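Local coordinates for nitroreductase (PDB 3PXV), which binds flavin mononucleotide and, as a member of the nitroreductase family, probably catalyses flavin-dependent redox reactions, at residues L139-G144 with K152-P157. Residues are numbered along the deposited sequence; the frame is centred on the assembly and turned at random.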
loop_
_atom_site.group_PDB
_atom_site.type_symbol
_atom_site.label_atom_id
_atom_site.label_comp_id
_atom_site.label_asym_id
_atom_site.label_seq_id
_atom_site.Cartn_x
_atom_site.Cartn_y
_atom_site.Cartn_z
ATOM N N LEU B 139 5.338 11.576 -14.736
ATOM C CA LEU B 139 5.931 11.970 -16.004
ATOM C C LEU B 139 6.248 13.477 -16.054
ATOM O O LEU B 139 7.076 13.915 -16.842
ATOM C CB LEU B 139 5.017 11.565 -17.166
ATOM C CG LEU B 139 4.832 10.077 -17.428
ATOM C CD1 LEU B 139 3.742 9.819 -18.510
ATOM C CD2 LEU B 139 6.155 9.450 -17.835
ATOM N N ALA B 140 5.626 14.262 -15.177
ATOM C CA ALA B 140 5.897 15.695 -15.106
ATOM C C ALA B 140 7.346 15.983 -14.679
ATOM O O ALA B 140 7.874 17.044 -14.971
ATOM C CB ALA B 140 4.929 16.352 -14.153
ATOM N N PHE B 141 7.979 15.027 -14.013
ATOM C CA PHE B 141 9.331 15.186 -13.487
ATOM C C PHE B 141 10.375 14.437 -14.281
ATOM O O PHE B 141 11.564 14.641 -14.084
ATOM C CB PHE B 141 9.388 14.588 -12.082
ATOM C CG PHE B 141 8.392 15.176 -11.122
ATOM C CD1 PHE B 141 7.109 14.701 -11.063
ATOM C CD2 PHE B 141 8.761 16.193 -10.258
ATOM C CE1 PHE B 141 6.209 15.228 -10.193
ATOM C CE2 PHE B 141 7.856 16.721 -9.394
ATOM C CZ PHE B 141 6.575 16.237 -9.367
ATOM N N ALA B 142 9.914 13.587 -15.186
ATOM C CA ALA B 142 10.764 12.619 -15.870
ATOM C C ALA B 142 11.911 13.142 -16.697
ATOM O O ALA B 142 12.949 12.511 -16.734
ATOM C CB ALA B 142 9.904 11.640 -16.691
ATOM N N SER B 143 11.747 14.272 -17.365
ATOM C CA SER B 143 12.827 14.821 -18.198
ATOM C C SER B 143 13.921 15.431 -17.337
ATOM O O SER B 143 15.043 15.608 -17.794
ATOM C CB SER B 143 12.281 15.886 -19.146
ATOM O OG SER B 143 11.958 17.077 -18.445
ATOM N N GLY B 144 13.572 15.768 -16.095
ATOM C CA GLY B 144 14.486 16.428 -15.181
ATOM C C GLY B 144 14.549 17.942 -15.408
ATOM O O GLY B 144 15.040 18.692 -14.551
ATOM N N LYS B 152 9.048 22.511 -6.270
ATOM C CA LYS B 152 8.855 23.687 -5.436
ATOM C C LYS B 152 7.410 24.145 -5.474
ATOM O O LYS B 152 6.848 24.535 -4.466
ATOM C CB LYS B 152 9.784 24.828 -5.865
ATOM C CG LYS B 152 11.247 24.548 -5.596
ATOM C CD LYS B 152 12.142 25.724 -6.010
ATOM C CE LYS B 152 12.128 25.956 -7.524
ATOM N NZ LYS B 152 13.202 26.908 -7.959
ATOM N N ARG B 153 6.794 24.109 -6.636
ATOM C CA ARG B 153 5.404 24.537 -6.719
ATOM C C ARG B 153 4.511 23.618 -5.879
ATOM O O ARG B 153 3.532 24.070 -5.289
ATOM C CB ARG B 153 4.943 24.606 -8.170
ATOM C CG ARG B 153 5.695 25.659 -8.952
ATOM C CD ARG B 153 5.348 25.613 -10.415
ATOM N NE ARG B 153 3.980 26.026 -10.679
ATOM C CZ ARG B 153 3.447 26.095 -11.896
ATOM N NH1 ARG B 153 4.161 25.751 -12.972
ATOM N NH2 ARG B 153 2.198 26.497 -12.035
ATOM N N LEU B 154 4.878 22.345 -5.797
ATOM C CA LEU B 154 4.097 21.381 -4.993
ATOM C C LEU B 154 4.478 21.448 -3.530
ATOM O O LEU B 154 3.692 21.091 -2.679
ATOM C CB LEU B 154 4.296 19.965 -5.515
ATOM C CG LEU B 154 3.564 19.689 -6.827
ATOM C CD1 LEU B 154 4.137 18.481 -7.551
ATOM C CD2 LEU B 154 2.068 19.526 -6.564
ATOM N N GLY B 155 5.695 21.916 -3.257
ATOM C CA GLY B 155 6.211 22.022 -1.913
ATOM C C GLY B 155 6.869 20.747 -1.414
ATOM O O GLY B 155 6.877 20.487 -0.226
ATOM N N PHE B 156 7.430 19.952 -2.314
ATOM C CA PHE B 156 8.145 18.737 -1.934
ATOM C C PHE B 156 9.281 19.073 -0.970
ATOM O O PHE B 156 9.904 20.120 -1.105
ATOM C CB PHE B 156 8.828 18.136 -3.174
ATOM C CG PHE B 156 7.964 17.262 -4.024
ATOM C CD1 PHE B 156 6.573 17.354 -4.013
ATOM C CD2 PHE B 156 8.566 16.405 -4.930
ATOM C CE1 PHE B 156 5.803 16.545 -4.834
ATOM C CE2 PHE B 156 7.811 15.611 -5.768
ATOM C CZ PHE B 156 6.424 15.681 -5.728
ATOM N N PRO B 157 9.577 18.179 -0.011
ATOM C CA PRO B 157 10.787 18.418 0.782
ATOM C C PRO B 157 12.020 18.184 -0.096
ATOM O O PRO B 157 11.971 17.364 -1.032
ATOM C CB PRO B 157 10.724 17.349 1.887
ATOM C CG PRO B 157 9.337 16.795 1.857
ATOM C CD PRO B 157 8.756 17.071 0.514
#
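In a small, purely apolar cluster of the FMN-dependent nitroreductase fold, Phe141, in the loop leading into helix 147-154, packs on Leu154 and Phe156, which flank the Schellman glycine that ends the helix. Phenylalanine suits position 141 because its long side chain helps bridge widely separated backbones (the closest CA atoms, those of Phe141 and Lys152, are 11.7 Å apart) and ends in an apolar ring that matches its two partners. With CG of Phe141 anti to its carbonyl carbon (chi1 -57°), the ring is carried toward the helix end. The loop turns back at once through a type I beta turn from Phe141 to Gly144.

Gly155 takes the C-prime place with positive phi (86°), where a CB would be jammed against the carbonyl O of Leu154. Phe156 N hydrogen-bonds to Ser151 O, and the chain leaves the helix with Phe156 directed at the loop and also packed on Ile51 and Val98 of the sheet. The buried Leu154 brings a branched end to the rim of Phe141, its CD1 near the ring plane and 3.8 Å from Phe141 CZ. The phenyl rings are nearly parallel (17°) but strongly offset, with centroids 5.4 Å apart. Contact is therefore between outer carbons, Phe141 CZ lying 3.7 Å from Phe156 CZ.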